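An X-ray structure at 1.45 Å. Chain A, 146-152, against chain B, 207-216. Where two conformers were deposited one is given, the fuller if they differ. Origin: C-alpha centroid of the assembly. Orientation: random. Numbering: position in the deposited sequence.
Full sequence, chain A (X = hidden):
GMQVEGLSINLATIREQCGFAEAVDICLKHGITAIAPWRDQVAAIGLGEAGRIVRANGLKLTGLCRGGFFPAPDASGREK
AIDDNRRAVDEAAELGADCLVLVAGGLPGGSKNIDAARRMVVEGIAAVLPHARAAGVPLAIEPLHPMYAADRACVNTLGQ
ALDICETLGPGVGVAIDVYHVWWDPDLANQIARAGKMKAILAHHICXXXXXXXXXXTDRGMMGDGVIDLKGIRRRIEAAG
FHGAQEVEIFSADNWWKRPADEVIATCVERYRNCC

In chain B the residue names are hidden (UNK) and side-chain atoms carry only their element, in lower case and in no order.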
ATOM      1  N   PRO A 146      -2.948  -1.681   0.696  1.00 11.73           N
ATOM      2  CA  PRO A 146      -1.891  -2.581   1.130  1.00 12.52           C
ATOM      3  C   PRO A 146      -1.289  -2.309   2.508  1.00 12.37           C
ATOM      4  O   PRO A 146      -0.787  -3.237   3.130  1.00 13.18           O
ATOM      5  CB  PRO A 146      -0.833  -2.440   0.015  1.00 13.04           C
ATOM      6  CG  PRO A 146      -1.699  -2.269  -1.224  1.00 12.55           C
ATOM      7  CD  PRO A 146      -2.892  -1.422  -0.753  1.00 11.92           C
HETATM    8  N   MSE A 147      -1.329  -1.068   2.996  1.00 11.87           N
HETATM    9  CA  MSE A 147      -0.802  -0.783   4.323  1.00 12.74           C
HETATM   10  C   MSE A 147      -1.555  -1.479   5.438  1.00 13.13           C
HETATM   11  O   MSE A 147      -1.019  -1.588   6.540  1.00 13.68           O
HETATM   12  CB  MSE A 147      -0.695   0.722   4.618  1.00 14.60           C
HETATM   13  CG  MSE A 147      -1.969   1.422   4.686  1.00 14.60           C
HETATM   14 SE   MSE A 147      -1.528   3.411   4.790  0.75 14.07          SE
HETATM   15  CE  MSE A 147      -3.253   3.965   4.215  1.00 17.52           C
ATOM     16  N   TYR A 148      -2.773  -1.980   5.126  1.00 12.34           N
ATOM     17  CA  TYR A 148      -3.590  -2.705   6.080  1.00 12.44           C
ATOM     18  C   TYR A 148      -3.425  -4.225   6.044  1.00 12.40           C
ATOM     19  O   TYR A 148      -4.113  -4.960   6.776  1.00 12.27           O
ATOM     20  CB  TYR A 148      -5.070  -2.369   5.815  1.00 12.13           C
ATOM     21  CG  TYR A 148      -5.355  -0.865   5.897  1.00 13.81           C
ATOM     22  CD1 TYR A 148      -4.961  -0.111   7.004  1.00 13.72           C
ATOM     23  CD2 TYR A 148      -6.016  -0.200   4.890  1.00 12.34           C
ATOM     24  CE1 TYR A 148      -5.214   1.259   7.077  1.00 14.78           C
ATOM     25  CE2 TYR A 148      -6.283   1.150   4.958  1.00 13.76           C
ATOM     26  CZ  TYR A 148      -5.855   1.901   6.034  1.00 14.94           C
ATOM     27  OH  TYR A 148      -6.176   3.265   6.091  1.00 15.07           O
ATOM     28  N   ALA A 149      -2.543  -4.732   5.178  1.00 12.13           N
ATOM     29  CA  ALA A 149      -2.443  -6.160   4.899  1.00 11.73           C
ATOM     30  C   ALA A 149      -2.219  -7.030   6.112  1.00 11.87           C
ATOM     31  O   ALA A 149      -2.718  -8.144   6.174  1.00 14.39           O
ATOM     32  CB  ALA A 149      -1.359  -6.448   3.811  1.00 12.17           C
ATOM     33  N   ALA A 150      -1.350  -6.585   7.029  1.00 12.64           N
ATOM     34  CA  ALA A 150      -0.924  -7.465   8.117  1.00 13.29           C
ATOM     35  C   ALA A 150      -1.960  -7.641   9.198  1.00 13.07           C
ATOM     36  O   ALA A 150      -2.010  -8.687   9.817  1.00 14.47           O
ATOM     37  CB  ALA A 150       0.393  -6.968   8.763  1.00 14.08           C
ATOM     38  N   ASP A 151      -2.698  -6.576   9.468  1.00 14.00           N
ATOM     39  CA  ASP A 151      -3.493  -6.520  10.687  1.00 14.21           C
ATOM     40  C   ASP A 151      -4.940  -6.120  10.532  1.00 14.50           C
ATOM     41  O   ASP A 151      -5.641  -6.106  11.551  1.00 15.86           O
ATOM     42  CB  ASP A 151      -2.771  -5.680  11.732  1.00 16.09           C
ATOM     43  CG  ASP A 151      -2.511  -4.277  11.309  1.00 19.21           C
ATOM     44  OD1 ASP A 151      -2.755  -3.888  10.148  1.00 18.52           O
ATOM     45  OD2 ASP A 151      -2.054  -3.514  12.223  1.00 23.38           O
ATOM     46  N   ARG A 152      -5.394  -5.848   9.309  1.00 13.34           N
ATOM     47  CA  ARG A 152      -6.811  -5.506   9.086  0.61 12.88           C
ATOM     48  C   ARG A 152      -7.444  -6.249   7.917  1.00 13.39           C
ATOM     49  O   ARG A 152      -8.571  -6.704   8.046  1.00 12.97           O
ATOM     50  CB  ARG A 152      -7.036  -4.002   8.911  0.61 12.95           C
ATOM     51  CG  ARG A 152      -6.466  -3.104  10.038  0.61 13.19           C
ATOM     52  CD  ARG A 152      -6.521  -1.645   9.703  0.61 13.16           C
ATOM     53  NE  ARG A 152      -5.676  -0.826  10.607  0.61 16.11           N
ATOM     54  CZ  ARG A 152      -6.100  -0.350  11.767  0.61 19.08           C
ATOM     55  NH1 ARG A 152      -7.373  -0.545  12.144  0.61 16.38           N
ATOM     56  NH2 ARG A 152      -5.282   0.374  12.534  0.61 21.78           N
TER
ATOM     57  N   UNK B 207      11.585  -5.661   8.336  1.00 16.53           N
ATOM     58  CA  UNK B 207      10.334  -6.311   8.640  1.00 16.19           C
ATOM     59  C   UNK B 207       9.183  -5.319   8.740  1.00 15.05           C
ATOM     60  O   UNK B 207       9.405  -4.108   8.917  1.00 15.64           O
ATOM     61  c   UNK B 207       9.722  -8.488   9.868  1.00 16.91           C
ATOM     62  o   UNK B 207       8.723  -8.612   9.086  1.00 16.71           O
ATOM     63  o   UNK B 207      10.122  -9.437  10.609  1.00 18.47           O
ATOM     64  c   UNK B 207      10.443  -7.134   9.949  1.00 16.19           C
ATOM     65  N   UNK B 208       7.977  -5.862   8.602  1.00 15.63           N
ATOM     66  CA  UNK B 208       6.737  -5.123   8.737  1.00 15.02           C
ATOM     67  C   UNK B 208       6.138  -5.391  10.104  1.00 15.01           C
ATOM     68  O   UNK B 208       5.749  -6.515  10.397  1.00 16.50           O
ATOM     69  c   UNK B 208       3.392  -4.899   8.464  1.00 14.98           C
ATOM     70  c   UNK B 208       4.899  -2.735   6.018  1.00 12.98           C
ATOM     71  n   UNK B 208       2.459  -3.924   8.255  1.00 14.34           N
ATOM     72  c   UNK B 208       4.229  -3.454   6.971  1.00 14.15           C
ATOM     73  c   UNK B 208       4.498  -4.674   7.670  1.00 14.49           C
ATOM     74  c   UNK B 208       4.360  -1.579   5.533  1.00 14.09           C
ATOM     75  c   UNK B 208       5.751  -5.515   7.606  1.00 14.29           C
ATOM     76  c   UNK B 208       2.386  -1.864   6.849  1.00 14.19           C
ATOM     77  c   UNK B 208       2.949  -3.020   7.351  1.00 13.70           C
ATOM     78  c   UNK B 208       3.095  -1.166   5.922  1.00 14.21           C
ATOM     79  N   UNK B 209       6.120  -4.360  10.944  1.00 16.05           N
ATOM     80  CA  UNK B 209       5.665  -4.512  12.330  1.00 16.86           C
ATOM     81  C   UNK B 209       4.151  -4.480  12.447  1.00 17.54           C
ATOM     82  O   UNK B 209       3.480  -3.818  11.672  1.00 17.40           O
ATOM     83  c   UNK B 209       7.829  -3.396  13.269  1.00 18.65           C
ATOM     84  c   UNK B 209       8.233  -2.158  14.104  1.00 19.72           C
ATOM     85  c   UNK B 209       6.294  -3.422  13.202  1.00 17.87           C
ATOM     86  c   UNK B 209       8.363  -4.748  13.789  1.00 18.57           C
ATOM     87  N   UNK B 210       3.653  -5.166  13.479  1.00 17.81           N
ATOM     88  CA  UNK B 210       2.241  -5.082  13.851  1.00 18.00           C
ATOM     89  C   UNK B 210       2.155  -4.593  15.315  1.00 19.65           C
ATOM     90  O   UNK B 210       2.519  -5.329  16.230  1.00 20.73           O
ATOM     91  c   UNK B 210       0.047  -6.348  14.236  1.00 18.40           C
ATOM     92  c   UNK B 210       1.494  -6.437  13.671  1.00 18.43           C
ATOM     93  c   UNK B 210       1.503  -6.859  12.177  1.00 19.56           C
ATOM     94  N   UNK B 211       1.664  -3.368  15.528  1.00 21.33           N
ATOM     95  CA  UNK B 211       1.273  -2.365  14.548  1.00 21.38           C
ATOM     96  C   UNK B 211       2.490  -1.668  13.956  1.00 21.19           C
ATOM     97  O   UNK B 211       3.582  -1.696  14.545  1.00 21.64           O
ATOM     98  c   UNK B 211       1.208  -1.417  16.712  1.00 23.83           C
ATOM     99  c   UNK B 211       1.475  -2.867  16.916  1.00 22.51           C
ATOM    100  c   UNK B 211       0.490  -1.358  15.385  1.00 23.29           C
ATOM    101  N   UNK B 212       2.270  -1.061  12.796  1.00 20.44           N
ATOM    102  CA  UNK B 212       3.216  -0.097  12.248  1.00 19.92           C
ATOM    103  C   UNK B 212       2.791   1.285  12.693  1.00 22.75           C
ATOM    104  O   UNK B 212       1.628   1.677  12.554  1.00 22.30           O
ATOM    105  o   UNK B 212       4.020  -1.465  10.410  1.00 17.76           O
ATOM    106  c   UNK B 212       4.077   0.957  10.095  1.00 19.54           C
ATOM    107  c   UNK B 212       3.350  -0.231  10.713  1.00 20.38           C
ATOM    108  N   UNK B 213       3.751   2.009  13.268  1.00 21.93           N
ATOM    109  CA  UNK B 213       3.473   3.235  14.032  1.00 24.82           C
ATOM    110  C   UNK B 213       3.793   4.535  13.305  1.00 23.93           C
ATOM    111  O   UNK B 213       3.524   5.638  13.834  1.00 25.63           O
ATOM    112  c   UNK B 213       3.841   1.888  16.206  1.00 30.26           C
ATOM    113  c   UNK B 213       4.670   1.722  17.528  1.00 34.20           C
ATOM    114  c   UNK B 213       6.171   1.374  17.236  1.00 36.15           C
ATOM    115  c   UNK B 213       4.203   3.157  15.381  1.00 26.53           C
ATOM    116  n   UNK B 213       6.377   0.063  16.467  1.00 36.00           N
ATOM    117  N   UNK B 214       4.324   4.418  12.086  1.00 21.62           N
ATOM    118  CA  UNK B 214       4.664   5.571  11.289  1.00 21.95           C
ATOM    119  C   UNK B 214       4.793   5.044   9.862  1.00 20.73           C
ATOM    120  O   UNK B 214       5.202   3.914   9.682  1.00 20.34           O
ATOM    121  c   UNK B 214       5.995   6.184  11.728  1.00 22.99           C
ATOM    122  c   UNK B 214       6.281   7.513  11.048  1.00 25.39           C
ATOM    123  o   UNK B 214       6.937   7.571   9.991  1.00 23.04           O
ATOM    124  o   UNK B 214       5.863   8.547  11.589  1.00 28.48           O
ATOM    125  N   UNK B 215       4.450   5.864   8.889  1.00 20.16           N
ATOM    126  CA  UNK B 215       4.486   5.445   7.493  1.00 20.19           C
ATOM    127  C   UNK B 215       5.868   5.351   6.925  1.00 20.25           C
ATOM    128  O   UNK B 215       6.039   4.702   5.902  1.00 21.08           O
ATOM    129  c   UNK B 215       0.986   6.743   4.589  1.00 19.20           C
ATOM    130 se   UNK B 215       1.017   7.571   6.256  0.75 19.30          SE
ATOM    131  c   UNK B 215       3.662   6.395   6.668  1.00 20.60           C
ATOM    132  c   UNK B 215       2.186   6.229   6.999  1.00 21.79           C
ATOM    133  N   UNK B 216       6.846   6.005   7.562  1.00 19.53           N
ATOM    134  CA  UNK B 216       8.198   6.068   7.007  1.00 20.54           C
ATOM    135  C   UNK B 216       9.267   5.513   7.915  1.00 20.94           C
ATOM    136  O   UNK B 216      10.144   4.777   7.414  1.00 21.09           O
ATOM    137  c   UNK B 216       9.860   7.660   5.852  1.00 23.57           C
ATOM    138  c   UNK B 216       8.567   7.522   6.653  1.00 21.48           C
ATOM    139  c   UNK B 216       9.699   7.109   4.443  1.00 25.99           C
ATOM    140  c   UNK B 216      10.285   9.120   5.797  1.00 25.64           C
TER
HETATM  141  O   HOH W   1      -0.743  -3.828   8.063  1.00 16.41           O

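Position 207 of chain B carries four side-chain atoms. Two are carbons, and the second holds two oxygens. Nothing on chain A is touched. A carboxylate on one methylene is aspartate, Asp B207. Its OD1 accepts a hydrogen bond from the backbone N of position 208 at 2.9 Å.

Position 208 has one carbon leading into fused five- and six-membered rings, with eight carbons and one nitrogen. Its CA-to-CB bond points toward chain A. The rings approach Met A147 and Ala A150. Only an indole fits, so this is Trp B208. Its CZ2 lies 3.4 Å from Met A147 O, and its CD1 lies 3.7 Å from Ala A150 CB. Both approaches are oblique to the ring.

Position 209 has four carbons, forked at the second. Its CA-to-CB bond points away from chain A, and it makes no contact there. This is leucine, Leu B209.

Position 210 has three carbons, one carrying the other two. Its CA-to-CB bond points toward chain A. The two outer carbons reach Ala A150 and Asp A151. The fork at CB and the lack of oxygen identify Val B210. Its CG2 is 3.6 Å from Ala A150 CB, and its CG1 is 3.8 Å from Asp A151 CB.

Position 211 has three carbons that close a ring onto the backbone N. Its CA approaches Asp A151. That is proline, Pro B211. The peptide bond before it is cis. Its CA lies 4.2 Å from Asp A151 OD2, a marginal contact.

Position 212 has one carbon carrying an oxygen and a carbon. Its CA-to-CB bond points toward chain A, but the side chain makes no contact across. This is threonine, Thr B212. Its OG1 instead donates to Leu B209 O at 2.7 Å, spanning Val B210 and Pro B211, between which the peptide bond is cis.

Position 213 has four carbons in a row ending in nitrogen. It is out of reach of chain A. This is lysine, Lys B213.

Position 214 has two carbons, the second with two oxygens. It too is out of reach. It is a second aspartate, Asp B214. Its OD2 accepts from the backbone N of position 216 at 2.9 Å.

Position 215 has an unbranched chain of two carbons, selenium and one carbon. Its CA-to-CB bond points sideways, but its end comes nearer to chain A and meets Met A147. This is selenomethionine, Met B215. Its CE is 4.2 Å from the SE of Met A147, also selenomethionine.

Position 216 has four carbons, forked at the second. It makes no contact across. This is Leu B216.

The contact is small, burying 302 Å² in all. No direct hydrogen bond crosses it. Apolar packing joins Ala A150 to Trp B208 and Val B210, and Met A147 to Trp B208 and Met B215. One water supplies the polar link. It accepts from Trp B208 NE1 at 3.2 Å and from Ala A150 N at 3.0 Å. It donates to Met A147 O at 2.7 Å and to Asp A151 OD1 at 2.9 Å. The indole N-H is thereby satisfied through the water.

Chain B, residues 207-216: DWLVPTKDML
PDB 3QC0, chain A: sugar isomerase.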